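Local coordinates for type IV secretion system protein VirB11 (Brucella suis, PDB 2GZA), which hydrolyses ATP as the hexameric VirB11 ATPase of the VirB type IV secretion system, which could be required for establishing the bacterial replication niche in the host, at residues Arg255-Glu260 / Gly279-Cys284; Val177-Gly182 / Leu320-Val325; Thr190-Leu195 / Pro212-Pro217; Arg204-Glu209 / Leu249-Thr254. All coordinates share one frame; numbering follows the deposited sequence.

Interaction 1. Residues Arg255-Glu260 / Gly279-Cys284; sequences RILLAE and GSITSC
Arg-255 grips the carbonyl oxygen of Gly-279 side-on with two nitrogens, and this is one firm end of the contact. NE donates to Gly-279 O at 2.8 Å and NH2 to the same oxygen at 3.2 Å, with the acceptor close to the guanidinium plane. The chain bends at chi2 and chi3 to bring the group round. NH2 also bonds to Val-172 O, and NH1 to Gln-203 OE1. Gly-279 suits its place: it has positive phi (75°), and its bare CA leaves room for NE.

At the other end two hydroxyls span the strands. Thr-282 OG1, anti to its backbone N (chi1 -174°), gives its proton to Leu-258 O at 2.8 Å from above the carbonyl plane. Ser-283 OG bonds to Ala-259 O at 2.7 Å, in the carbonyl plane on a lone pair. Here the chain runs out toward solvent: Ala-259 and Glu-260 are partly exposed, and Glu-260 forms a salt bridge with Arg-262.

Between these ends the fit is looser and wetter. One water links Ile-256 N to Ser-280 OG; another accepts from Leu-258 N and donates to Ile-256 O and Ile-281 O, thus serving both backbones. The apolar part is modest, with Leu-257 CD2 beside Ile-281 CB at 4.0 Å and the two side chains pointing the same way.

The strands run nearly parallel, 20° apart, bridged by hydroxyls and waters in place of a direct backbone ladder. With helix 265-274 connecting them, they form a beta-alpha-beta crossover of a P-loop NTPase core, which carries Ser-283 up to the predicted ATP-binding Lys-188 and a bound sulfate.

Interaction 2. Residues Val177-Gly182 / Leu320-Val325; sequences VIVVAG and LVVDVV
Val-177 meets Asp-323 at the start of the pairing. The amide of Val-177 donates almost straight (166°) to Asp-323 OD2 at 2.9 Å, and OD2 accepts on its anti lone pair, the one turned away from OD1. CG of Asp-323 lies beside its own backbone N (chi1 -66°), and the side chain crosses that of Val-177 at about a right angle. The second oxygen, OD1, is taken by a salt bridge to Lys-350, so both carboxylate oxygens of this buried aspartate have partners.

Val-177 O receives two amides. Val-324 N approaches it at 3.0 Å, nearly in line with the C=O bond, whereas Asp-323 N makes a weak bond. Two residues further along the first strand, Val-179 N donates to Val-324 O at 2.9 Å. These bonds set a parallel register, Ile-178 opposite Val-324 and Val-179 opposite Val-325.

Beta-branched residues suit such extended, buried backbone. Ile-178 CG1 lies alongside Val-324 CB on one face. On the other, Val-179 CG2 meets Val-322 CG1 at 3.8 Å, and the small Ala-181 sets CB 4.0 Å from Val-325 CG1.

The chain thus leaves helix 311-321 and within three residues becomes strand 324-331. Strand 178-182 lies between it and strand 281-285. Helices 164-173 and 188-196 cover the Ile-178 face, and helix 289-300 packs on the face of Val-179 and Val-325.

Interaction 3. Residues Thr190-Leu195 / Pro212-Pro217; sequences TLMKAL and PELFLP
Lys-193 supplies the polar link, its NZ donating to Glu-213 O at 3.1 Å. The ammonium approaches with a C=O...N angle of 155°, tilted 17° from the carbonyl plane. The bend at chi3 (-83°) turns CE off the line of the chain. The same oxygen takes a weak bond from Phe-215 N, which closes an inverse gamma turn centred on Leu-214; the turn presents a carbonyl to the helix. A long, flexible lysine suits this reach. Its charge does not meet the Glu-213 carboxylate, since NZ and OE2 are 6.9 Å apart; OE2 is instead bonded to the backbone N of Ser-123 of a neighbouring subunit.

Apolar contact is carried by Leu-214. Its CD2 lies 3.8 Å from Lys-193 CG, so the aliphatic root of the lysine serves as a greasy surface while its tip is polar. Met-192 reaches the same methyl from the preceding helix position, CE to CD2 at 4.3 Å. Aromatic contact is slight: NZ stands obliquely to the Phe-215 ring, 4.3 Å from CD2, and the ring itself packs on Phe-124 of the neighbouring subunit.

Helix 188-196, which begins within the predicted ATP-binding P-loop, faces strand 178-182 through Leu-191 and Leu-195. On another side it meets this loop between strands 205-209 and 222-226, with Leu-214 packed against Thr-207 and its amide bonded to Glu-209.

Interaction 4. Residues Arg204-Glu209 / Leu249-Thr254; sequences RLITIE and LRMKPT
Arg-204 and Thr-254 are joined by two hydrogen bonds, a reciprocal pair between the residues immediately before strand 205-209 and strand 255-258. Thr-254 N donates to Arg-204 O at 2.7 Å, tilted 21° from the carbonyl plane. In the other direction Arg-204 N gives its hydrogen to Thr-254 OG1 at 2.8 Å. The hydroxyl sits beside its own backbone N (chi1 -39°) and stands in for a backbone acceptor, a role to which threonine is well fitted.

The arginine side chain then runs extended from CG to NE across the loop, its CD 3.4 Å from Lys-252 O. It crosses the side chain of Met-251 at about a right angle, with NH1 3.6 Å from Met-251 CB. NE and NH2 are bonded outside the contact, to Asn-221 OD1 and Asn-44 OD1. The long arginine thus reaches from the parallel sheet to the end of strand 40-43 of the antiparallel sheet.

Further in, the packing is apolar and centres on Ile-206. Its CD1 touches Met-251 CB at 3.5 Å, and also meets Met-251 SD and Pro-253 CB. The flexible thioether and the rigid pyrrolidine ring thus share one methyl, and Cys-248 of the preceding helix also packs on Ile-206.

Helix 241-248 and this loop belong to the connection from strand 222-226 to strand 255-258, part of which (229-237) is not modelled; strand 205-209 lies between those two strands. The arrangement is consistent with a beta-alpha-beta crossover that passes over one strand of a parallel sheet, as in the P-loop NTPase fold.

Along the chain, 177-182 comes first and its partner 320-325 last, so interaction 2 encloses the others. Interactions 3 and 4 interleave their segments, and interaction 1 follows both. Interaction 1 lies in the middle: its centre is about 9 Å from that of interaction 2, 10 Å from 3 and 11 Å from 4, whereas interactions 2 and 4, centres about 18 Å apart, do not touch. Strand 281-285 is paired with 178-182, and 255-258 with 205-209, so interaction 1 joins the two sheets side by side within the ATPase core. Interaction 3 ties helix 188-196 to the loop after strand 205-209, beside the predicted ATP-binding loop and a neighbouring subunit of the hexamer.

Interaction 1. Residues Arg255-Glu260 / Gly279-Cys284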
loop_
_atom_site.group_PDB
_atom_site.type_symbol
_atom_site.label_atom_id
_atom_site.label_comp_id
_atom_site.label_asym_id
_atom_site.label_seq_id
_atom_site.Cartn_x
_atom_site.Cartn_y
_atom_site.Cartn_z
ATOM N N ARG C 255 -5.505 -29.218 -25.160
ATOM C CA ARG C 255 -6.134 -27.974 -24.709
ATOM C C ARG C 255 -7.050 -28.156 -23.507
ATOM O O ARG C 255 -7.593 -29.246 -23.273
ATOM C CB ARG C 255 -6.855 -27.205 -25.827
ATOM C CG ARG C 255 -7.305 -28.012 -27.028
ATOM C CD ARG C 255 -6.505 -27.624 -28.271
ATOM N NE ARG C 255 -6.928 -26.318 -28.767
ATOM C CZ ARG C 255 -6.775 -25.888 -30.014
ATOM N NH1 ARG C 255 -6.202 -26.650 -30.930
ATOM N NH2 ARG C 255 -7.205 -24.682 -30.343
ATOM N N ILE C 256 -7.193 -27.073 -22.747
ATOM C CA ILE C 256 -8.068 -27.024 -21.587
ATOM C C ILE C 256 -9.257 -26.146 -21.916
ATOM O O ILE C 256 -9.093 -25.023 -22.395
ATOM C CB ILE C 256 -7.310 -26.490 -20.356
ATOM C CG1 ILE C 256 -6.146 -27.425 -20.021
ATOM C CG2 ILE C 256 -8.234 -26.379 -19.163
ATOM C CD1 ILE C 256 -4.946 -26.757 -19.382
ATOM N N LEU C 257 -10.451 -26.675 -21.680
ATOM C CA LEU C 257 -11.682 -25.994 -22.034
ATOM C C LEU C 257 -12.477 -25.717 -20.773
ATOM O O LEU C 257 -13.280 -26.536 -20.333
ATOM C CB LEU C 257 -12.470 -26.813 -23.052
ATOM C CG LEU C 257 -11.669 -27.232 -24.289
ATOM C CD1 LEU C 257 -12.395 -28.334 -25.065
ATOM C CD2 LEU C 257 -11.354 -26.036 -25.185
ATOM N N LEU C 258 -12.201 -24.559 -20.181
ATOM C CA LEU C 258 -12.947 -24.054 -19.035
ATOM C C LEU C 258 -14.226 -23.405 -19.543
ATOM O O LEU C 258 -14.163 -22.438 -20.297
ATOM C CB LEU C 258 -12.116 -23.008 -18.295
ATOM C CG LEU C 258 -12.154 -22.864 -16.768
ATOM C CD1 LEU C 258 -11.789 -21.439 -16.396
ATOM C CD2 LEU C 258 -13.476 -23.242 -16.128
ATOM N N ALA C 259 -15.373 -23.930 -19.130
ATOM C CA ALA C 259 -16.659 -23.407 -19.580
ATOM C C ALA C 259 -16.752 -21.893 -19.417
ATOM O O ALA C 259 -17.120 -21.187 -20.351
ATOM C CB ALA C 259 -17.803 -24.093 -18.852
ATOM N N GLU C 260 -16.382 -21.398 -18.239
ATOM C CA GLU C 260 -16.644 -20.007 -17.883
ATOM C C GLU C 260 -15.657 -19.460 -16.857
ATOM O O GLU C 260 -15.347 -20.117 -15.867
ATOM C CB GLU C 260 -18.064 -19.875 -17.339
ATOM C CG GLU C 260 -18.643 -18.491 -17.470
ATOM C CD GLU C 260 -19.970 -18.352 -16.768
ATOM O OE1 GLU C 260 -20.219 -17.261 -16.224
ATOM O OE2 GLU C 260 -20.757 -19.324 -16.751
ATOM N N GLY C 279 -4.318 -22.869 -27.230
ATOM C CA GLY C 279 -5.559 -23.343 -27.822
ATOM C C GLY C 279 -6.768 -23.434 -26.918
ATOM O O GLY C 279 -7.761 -24.070 -27.280
ATOM N N SER C 280 -6.685 -22.803 -25.754
ATOM C CA SER C 280 -7.809 -22.736 -24.820
ATOM C C SER C 280 -8.966 -21.918 -25.373
ATOM O O SER C 280 -8.769 -20.911 -26.048
ATOM C CB SER C 280 -7.372 -22.125 -23.492
ATOM O OG SER C 280 -6.543 -23.013 -22.760
ATOM N N ILE C 281 -10.175 -22.376 -25.083
ATOM C CA ILE C 281 -11.392 -21.649 -25.391
ATOM C C ILE C 281 -12.162 -21.574 -24.089
ATOM O O ILE C 281 -12.300 -22.577 -23.386
ATOM C CB ILE C 281 -12.224 -22.348 -26.498
ATOM C CG1 ILE C 281 -11.385 -22.559 -27.759
ATOM C CG2 ILE C 281 -13.487 -21.544 -26.837
ATOM C CD1 ILE C 281 -11.925 -23.640 -28.683
ATOM N N THR C 282 -12.629 -20.376 -23.754
ATOM C CA THR C 282 -13.444 -20.159 -22.563
ATOM C C THR C 282 -14.507 -19.097 -22.838
ATOM O O THR C 282 -14.582 -18.563 -23.945
ATOM C CB THR C 282 -12.570 -19.782 -21.338
ATOM O OG1 THR C 282 -13.384 -19.705 -20.165
ATOM C CG2 THR C 282 -11.854 -18.455 -21.546
ATOM N N SER C 283 -15.333 -18.796 -21.845
ATOM C CA SER C 283 -16.322 -17.739 -21.993
ATOM C C SER C 283 -16.323 -16.785 -20.803
ATOM O O SER C 283 -15.747 -17.078 -19.752
ATOM C CB SER C 283 -17.712 -18.325 -22.187
ATOM O OG SER C 283 -18.212 -18.809 -20.959
ATOM N N CYS C 284 -16.997 -15.650 -20.973
ATOM C CA CYS C 284 -17.081 -14.637 -19.943
ATOM C C CYS C 284 -18.275 -13.733 -20.232
ATOM O O CYS C 284 -18.429 -13.250 -21.347
ATOM C CB CYS C 284 -15.774 -13.832 -19.928
ATOM S SG CYS C 284 -15.648 -12.517 -18.700
HETATM O O HOH W 1 -4.742 -25.021 -23.531
HETATM O O HOH W 2 -10.386 -22.687 -21.333
#

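Interaction 2. Residues Val177-Gly182 / Leu320-Val325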
loop_
_atom_site.group_PDB
_atom_site.type_symbol
_atom_site.label_atom_id
_atom_site.label_comp_id
_atom_site.label_asym_id
_atom_site.label_seq_id
_atom_site.Cartn_x
_atom_site.Cartn_y
_atom_site.Cartn_z
ATOM N N VAL C 177 -5.668 -18.550 -28.024
ATOM C CA VAL C 177 -6.517 -18.531 -26.840
ATOM C C VAL C 177 -7.723 -17.654 -27.143
ATOM O O VAL C 177 -7.579 -16.477 -27.484
ATOM C CB VAL C 177 -5.768 -18.004 -25.604
ATOM C CG1 VAL C 177 -6.714 -17.882 -24.413
ATOM C CG2 VAL C 177 -4.608 -18.903 -25.277
ATOM N N ILE C 178 -8.908 -18.241 -27.037
ATOM C CA ILE C 178 -10.145 -17.574 -27.435
ATOM C C ILE C 178 -11.108 -17.460 -26.266
ATOM O O ILE C 178 -11.426 -18.452 -25.605
ATOM C CB ILE C 178 -10.835 -18.307 -28.610
ATOM C CG1 ILE C 178 -9.883 -18.415 -29.801
ATOM C CG2 ILE C 178 -12.135 -17.591 -29.010
ATOM C CD1 ILE C 178 -10.235 -19.519 -30.782
ATOM N N VAL C 179 -11.559 -16.234 -26.022
ATOM C CA VAL C 179 -12.597 -15.955 -25.032
ATOM C C VAL C 179 -13.902 -15.586 -25.741
ATOM O O VAL C 179 -13.959 -14.612 -26.483
ATOM C CB VAL C 179 -12.197 -14.793 -24.065
ATOM C CG1 VAL C 179 -13.340 -14.478 -23.090
ATOM C CG2 VAL C 179 -10.926 -15.120 -23.305
ATOM N N VAL C 180 -14.941 -16.373 -25.518
ATOM C CA VAL C 180 -16.261 -16.066 -26.061
ATOM C C VAL C 180 -17.013 -15.162 -25.079
ATOM O O VAL C 180 -17.290 -15.554 -23.950
ATOM C CB VAL C 180 -17.060 -17.349 -26.364
ATOM C CG1 VAL C 180 -18.459 -17.012 -26.860
ATOM C CG2 VAL C 180 -16.317 -18.199 -27.390
ATOM N N ALA C 181 -17.313 -13.943 -25.504
ATOM C CA ALA C 181 -17.953 -12.979 -24.626
ATOM C C ALA C 181 -19.379 -12.675 -25.047
ATOM O O ALA C 181 -19.762 -12.875 -26.197
ATOM C CB ALA C 181 -17.138 -11.703 -24.542
ATOM N N GLY C 182 -20.165 -12.180 -24.102
ATOM C CA GLY C 182 -21.546 -11.807 -24.377
ATOM C C GLY C 182 -22.336 -11.654 -23.101
ATOM O O GLY C 182 -21.880 -12.061 -22.040
ATOM N N LEU C 320 -1.112 -10.656 -23.022
ATOM C CA LEU C 320 -0.094 -11.628 -23.395
ATOM C C LEU C 320 -0.676 -13.017 -23.585
ATOM O O LEU C 320 -0.139 -13.825 -24.342
ATOM C CB LEU C 320 1.002 -11.662 -22.338
ATOM C CG LEU C 320 1.956 -10.468 -22.332
ATOM C CD1 LEU C 320 2.820 -10.510 -21.104
ATOM C CD2 LEU C 320 2.818 -10.427 -23.588
ATOM N N VAL C 321 -1.787 -13.272 -22.910
ATOM C CA VAL C 321 -2.363 -14.599 -22.796
ATOM C C VAL C 321 -3.599 -14.771 -23.686
ATOM O O VAL C 321 -3.813 -15.840 -24.251
ATOM C CB VAL C 321 -2.686 -14.881 -21.312
ATOM C CG1 VAL C 321 -3.867 -15.820 -21.154
ATOM C CG2 VAL C 321 -1.457 -15.410 -20.615
ATOM N N VAL C 322 -4.401 -13.721 -23.816
ATOM C CA VAL C 322 -5.666 -13.801 -24.552
ATOM C C VAL C 322 -5.495 -13.268 -25.961
ATOM O O VAL C 322 -5.230 -12.084 -26.149
ATOM C CB VAL C 322 -6.830 -13.032 -23.834
ATOM C CG1 VAL C 322 -8.094 -13.053 -24.679
ATOM C CG2 VAL C 322 -7.116 -13.629 -22.462
ATOM N N ASP C 323 -5.658 -14.144 -26.944
ATOM C CA ASP C 323 -5.419 -13.793 -28.339
ATOM C C ASP C 323 -6.653 -13.186 -28.991
ATOM O O ASP C 323 -6.563 -12.154 -29.661
ATOM C CB ASP C 323 -4.954 -15.012 -29.131
ATOM C CG ASP C 323 -3.599 -15.508 -28.685
ATOM O OD1 ASP C 323 -2.663 -14.683 -28.637
ATOM O OD2 ASP C 323 -3.476 -16.720 -28.383
ATOM N N VAL C 324 -7.803 -13.828 -28.801
ATOM C CA VAL C 324 -9.028 -13.414 -29.463
ATOM C C VAL C 324 -10.169 -13.304 -28.458
ATOM O O VAL C 324 -10.309 -14.138 -27.572
ATOM C CB VAL C 324 -9.418 -14.397 -30.604
ATOM C CG1 VAL C 324 -10.709 -13.965 -31.287
ATOM C CG2 VAL C 324 -8.297 -14.520 -31.629
ATOM N N VAL C 325 -10.970 -12.252 -28.589
ATOM C CA VAL C 325 -12.227 -12.135 -27.857
ATOM C C VAL C 325 -13.361 -11.987 -28.869
ATOM O O VAL C 325 -13.380 -11.033 -29.652
ATOM C CB VAL C 325 -12.254 -10.917 -26.875
ATOM C CG1 VAL C 325 -13.605 -10.824 -26.153
ATOM C CG2 VAL C 325 -11.123 -10.991 -25.864
#

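Interaction 3. Residues Thr190-Leu195 / Pro212-Pro217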
loop_
_atom_site.group_PDB
_atom_site.type_symbol
_atom_site.label_atom_id
_atom_site.label_comp_id
_atom_site.label_asym_id
_atom_site.label_seq_id
_atom_site.Cartn_x
_atom_site.Cartn_y
_atom_site.Cartn_z
ATOM N N THR C 190 -22.987 -22.115 -26.897
ATOM C CA THR C 190 -23.226 -22.713 -28.202
ATOM C C THR C 190 -22.100 -22.379 -29.177
ATOM O O THR C 190 -21.608 -23.263 -29.873
ATOM C CB THR C 190 -24.598 -22.300 -28.782
ATOM O OG1 THR C 190 -25.607 -22.447 -27.778
ATOM C CG2 THR C 190 -24.960 -23.165 -29.977
ATOM N N LEU C 191 -21.686 -21.116 -29.214
ATOM C CA LEU C 191 -20.560 -20.716 -30.056
ATOM C C LEU C 191 -19.273 -21.425 -29.618
ATOM O O LEU C 191 -18.491 -21.901 -30.446
ATOM C CB LEU C 191 -20.374 -19.200 -30.045
ATOM C CG LEU C 191 -19.205 -18.639 -30.860
ATOM C CD1 LEU C 191 -19.299 -19.044 -32.333
ATOM C CD2 LEU C 191 -19.140 -17.128 -30.717
ATOM N N MET C 192 -19.066 -21.501 -28.311
ATOM C CA MET C 192 -17.908 -22.188 -27.751
ATOM C C MET C 192 -17.879 -23.637 -28.245
ATOM O O MET C 192 -16.826 -24.139 -28.652
ATOM C CB MET C 192 -17.915 -22.082 -26.218
ATOM C CG MET C 192 -16.741 -22.718 -25.499
ATOM S SD MET C 192 -16.443 -22.076 -23.816
ATOM C CE MET C 192 -18.113 -21.951 -23.166
ATOM N N LYS C 193 -19.041 -24.286 -28.241
ATOM C CA LYS C 193 -19.166 -25.654 -28.758
ATOM C C LYS C 193 -18.922 -25.738 -30.265
ATOM O O LYS C 193 -18.332 -26.708 -30.743
ATOM C CB LYS C 193 -20.530 -26.256 -28.411
ATOM C CG LYS C 193 -20.687 -26.619 -26.946
ATOM C CD LYS C 193 -21.634 -27.795 -26.745
ATOM C CE LYS C 193 -23.088 -27.360 -26.726
ATOM N NZ LYS C 193 -23.970 -28.421 -26.165
ATOM N N ALA C 194 -19.374 -24.727 -31.002
ATOM C CA ALA C 194 -19.107 -24.655 -32.433
ATOM C C ALA C 194 -17.609 -24.556 -32.684
ATOM O O ALA C 194 -17.083 -25.207 -33.575
ATOM C CB ALA C 194 -19.834 -23.475 -33.060
ATOM N N LEU C 195 -16.929 -23.743 -31.884
ATOM C CA LEU C 195 -15.484 -23.553 -32.011
ATOM C C LEU C 195 -14.686 -24.798 -31.635
ATOM O O LEU C 195 -13.616 -25.053 -32.193
ATOM C CB LEU C 195 -15.010 -22.362 -31.169
ATOM C CG LEU C 195 -15.428 -20.956 -31.605
ATOM C CD1 LEU C 195 -15.024 -19.940 -30.556
ATOM C CD2 LEU C 195 -14.848 -20.585 -32.963
ATOM N N PRO C 212 -22.908 -30.114 -16.985
ATOM C CA PRO C 212 -22.510 -30.861 -18.177
ATOM C C PRO C 212 -23.139 -30.260 -19.430
ATOM O O PRO C 212 -24.354 -30.360 -19.626
ATOM C CB PRO C 212 -23.044 -32.276 -17.911
ATOM C CG PRO C 212 -23.436 -32.292 -16.460
ATOM C CD PRO C 212 -23.786 -30.897 -16.107
ATOM N N GLU C 213 -22.312 -29.615 -20.249
ATOM C CA GLU C 213 -22.779 -28.955 -21.468
ATOM C C GLU C 213 -21.813 -29.130 -22.627
ATOM O O GLU C 213 -22.228 -29.213 -23.777
ATOM C CB GLU C 213 -22.998 -27.459 -21.234
ATOM C CG GLU C 213 -24.292 -27.096 -20.530
ATOM C CD GLU C 213 -24.448 -25.600 -20.317
ATOM O OE1 GLU C 213 -23.427 -24.914 -20.093
ATOM O OE2 GLU C 213 -25.594 -25.109 -20.371
ATOM N N LEU C 214 -20.522 -29.170 -22.313
ATOM C CA LEU C 214 -19.483 -29.243 -23.330
ATOM C C LEU C 214 -19.156 -30.689 -23.705
ATOM O O LEU C 214 -18.037 -31.163 -23.495
ATOM C CB LEU C 214 -18.225 -28.484 -22.875
ATOM C CG LEU C 214 -18.341 -26.977 -22.553
ATOM C CD1 LEU C 214 -17.095 -26.457 -21.857
ATOM C CD2 LEU C 214 -18.629 -26.146 -23.787
ATOM N N PHE C 215 -20.148 -31.381 -24.257
ATOM C CA PHE C 215 -19.982 -32.763 -24.704
ATOM C C PHE C 215 -19.063 -32.831 -25.917
ATOM O O PHE C 215 -19.020 -31.898 -26.717
ATOM C CB PHE C 215 -21.339 -33.388 -25.020
ATOM C CG PHE C 215 -22.383 -33.120 -23.977
ATOM C CD1 PHE C 215 -22.316 -33.736 -22.735
ATOM C CD2 PHE C 215 -23.433 -32.245 -24.236
ATOM C CE1 PHE C 215 -23.278 -33.482 -21.769
ATOM C CE2 PHE C 215 -24.400 -31.989 -23.279
ATOM C CZ PHE C 215 -24.323 -32.609 -22.040
ATOM N N LEU C 216 -18.320 -33.931 -26.038
ATOM C CA LEU C 216 -17.347 -34.092 -27.118
ATOM C C LEU C 216 -17.505 -35.431 -27.846
ATOM O O LEU C 216 -16.699 -36.347 -27.651
ATOM C CB LEU C 216 -15.918 -33.924 -26.581
ATOM C CG LEU C 216 -15.544 -32.553 -26.005
ATOM C CD1 LEU C 216 -14.490 -32.662 -24.917
ATOM C CD2 LEU C 216 -15.097 -31.582 -27.088
ATOM N N PRO C 217 -18.533 -35.542 -28.703
ATOM C CA PRO C 217 -18.824 -36.803 -29.394
ATOM C C PRO C 217 -17.714 -37.228 -30.366
ATOM O O PRO C 217 -17.533 -38.419 -30.620
ATOM C CB PRO C 217 -20.117 -36.487 -30.158
ATOM C CG PRO C 217 -20.102 -35.008 -30.335
ATOM C CD PRO C 217 -19.479 -34.474 -29.086
#

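Interaction 4. Residues Arg204-Glu209 / Leu249-Thr254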
loop_
_atom_site.group_PDB
_atom_site.type_symbol
_atom_site.label_atom_id
_atom_site.label_comp_id
_atom_site.label_asym_id
_atom_site.label_seq_id
_atom_site.Cartn_x
_atom_site.Cartn_y
_atom_site.Cartn_z
ATOM N N ARG C 204 -6.013 -34.293 -27.269
ATOM C CA ARG C 204 -6.551 -34.616 -25.961
ATOM C C ARG C 204 -7.178 -33.374 -25.320
ATOM O O ARG C 204 -6.509 -32.354 -25.177
ATOM C CB ARG C 204 -5.459 -35.213 -25.070
ATOM C CG ARG C 204 -5.919 -35.522 -23.659
ATOM C CD ARG C 204 -4.935 -36.397 -22.932
ATOM N NE ARG C 204 -5.609 -37.184 -21.904
ATOM C CZ ARG C 204 -5.376 -37.079 -20.604
ATOM N NH1 ARG C 204 -4.465 -36.231 -20.149
ATOM N NH2 ARG C 204 -6.040 -37.841 -19.759
ATOM N N LEU C 205 -8.451 -33.472 -24.935
ATOM C CA LEU C 205 -9.183 -32.330 -24.367
ATOM C C LEU C 205 -9.673 -32.593 -22.954
ATOM O O LEU C 205 -10.088 -33.699 -22.617
ATOM C CB LEU C 205 -10.366 -31.916 -25.253
ATOM C CG LEU C 205 -10.138 -31.723 -26.754
ATOM C CD1 LEU C 205 -11.420 -31.273 -27.439
ATOM C CD2 LEU C 205 -9.033 -30.735 -27.019
ATOM N N ILE C 206 -9.614 -31.560 -22.130
ATOM C CA ILE C 206 -10.149 -31.618 -20.784
ATOM C C ILE C 206 -11.091 -30.430 -20.565
ATOM O O ILE C 206 -10.689 -29.282 -20.725
ATOM C CB ILE C 206 -9.013 -31.665 -19.730
ATOM C CG1 ILE C 206 -8.100 -32.880 -19.992
ATOM C CG2 ILE C 206 -9.598 -31.687 -18.318
ATOM C CD1 ILE C 206 -7.007 -33.125 -18.965
ATOM N N THR C 207 -12.349 -30.720 -20.235
ATOM C CA THR C 207 -13.332 -29.682 -19.961
ATOM C C THR C 207 -13.454 -29.495 -18.468
ATOM O O THR C 207 -13.355 -30.460 -17.717
ATOM C CB THR C 207 -14.732 -30.000 -20.546
ATOM O OG1 THR C 207 -15.218 -31.235 -20.010
ATOM C CG2 THR C 207 -14.675 -30.082 -22.052
ATOM N N ILE C 208 -13.657 -28.248 -18.052
ATOM C CA ILE C 208 -13.892 -27.912 -16.651
ATOM C C ILE C 208 -15.202 -27.153 -16.555
ATOM O O ILE C 208 -15.319 -26.031 -17.049
ATOM C CB ILE C 208 -12.752 -27.053 -16.047
ATOM C CG1 ILE C 208 -11.416 -27.797 -16.115
ATOM C CG2 ILE C 208 -13.073 -26.701 -14.597
ATOM C CD1 ILE C 208 -10.203 -26.921 -16.015
ATOM N N GLU C 209 -16.189 -27.766 -15.916
ATOM C CA GLU C 209 -17.504 -27.156 -15.840
ATOM C C GLU C 209 -18.245 -27.453 -14.546
ATOM O O GLU C 209 -17.822 -28.294 -13.754
ATOM C CB GLU C 209 -18.325 -27.507 -17.081
ATOM C CG GLU C 209 -18.410 -28.959 -17.378
ATOM C CD GLU C 209 -18.785 -29.259 -18.813
ATOM O OE1 GLU C 209 -19.315 -28.364 -19.507
ATOM O OE2 GLU C 209 -18.566 -30.415 -19.239
ATOM N N LEU C 249 -2.646 -29.408 -15.278
ATOM C CA LEU C 249 -1.204 -29.305 -15.505
ATOM C C LEU C 249 -0.513 -30.670 -15.413
ATOM O O LEU C 249 0.524 -30.898 -16.042
ATOM C CB LEU C 249 -0.565 -28.321 -14.520
ATOM C CG LEU C 249 -1.045 -26.862 -14.494
ATOM C CD1 LEU C 249 -0.398 -26.103 -13.360
ATOM C CD2 LEU C 249 -0.813 -26.143 -15.821
ATOM N N ARG C 250 -1.109 -31.574 -14.644
ATOM C CA ARG C 250 -0.554 -32.910 -14.439
ATOM C C ARG C 250 -1.270 -34.013 -15.215
ATOM O O ARG C 250 -0.965 -35.188 -15.044
ATOM C CB ARG C 250 -0.563 -33.258 -12.958
ATOM C CG ARG C 250 0.228 -32.309 -12.103
ATOM C CD ARG C 250 0.607 -32.954 -10.803
ATOM N NE ARG C 250 1.762 -32.289 -10.216
ATOM C CZ ARG C 250 1.660 -31.328 -9.292
ATOM N NH1 ARG C 250 0.459 -30.933 -8.864
ATOM N NH2 ARG C 250 2.750 -30.760 -8.803
ATOM N N MET C 251 -2.244 -33.643 -16.037
ATOM C CA MET C 251 -2.838 -34.592 -16.986
ATOM C C MET C 251 -2.101 -34.219 -18.251
ATOM O O MET C 251 -1.213 -33.490 -18.175
ATOM C CB MET C 251 -4.348 -34.431 -17.045
ATOM C CG MET C 251 -4.990 -34.829 -15.725
ATOM S SD MET C 251 -6.574 -34.053 -15.388
ATOM C CE MET C 251 -6.464 -33.950 -13.631
ATOM N N LYS C 252 -2.342 -34.675 -19.427
ATOM C CA LYS C 252 -1.417 -34.204 -20.455
ATOM C C LYS C 252 -2.291 -33.691 -21.560
ATOM O O LYS C 252 -2.322 -34.282 -22.628
ATOM C CB LYS C 252 -0.488 -35.352 -20.899
ATOM C CG LYS C 252 0.470 -35.053 -22.057
ATOM C CD LYS C 252 1.882 -34.686 -21.606
ATOM C CE LYS C 252 2.784 -34.521 -22.821
ATOM N NZ LYS C 252 4.232 -34.512 -22.477
ATOM N N PRO C 253 -3.041 -32.601 -21.299
ATOM C CA PRO C 253 -4.026 -32.231 -22.291
ATOM C C PRO C 253 -3.362 -31.485 -23.432
ATOM O O PRO C 253 -2.277 -30.939 -23.262
ATOM C CB PRO C 253 -4.976 -31.313 -21.517
ATOM C CG PRO C 253 -4.127 -30.680 -20.474
ATOM C CD PRO C 253 -3.018 -31.656 -20.164
ATOM N N THR C 254 -3.998 -31.498 -24.593
ATOM C CA THR C 254 -3.581 -30.644 -25.678
ATOM C C THR C 254 -4.203 -29.264 -25.437
ATOM O O THR C 254 -3.500 -28.256 -25.496
ATOM C CB THR C 254 -3.977 -31.210 -27.050
ATOM O OG1 THR C 254 -3.792 -32.631 -27.062
ATOM C CG2 THR C 254 -3.129 -30.585 -28.136
#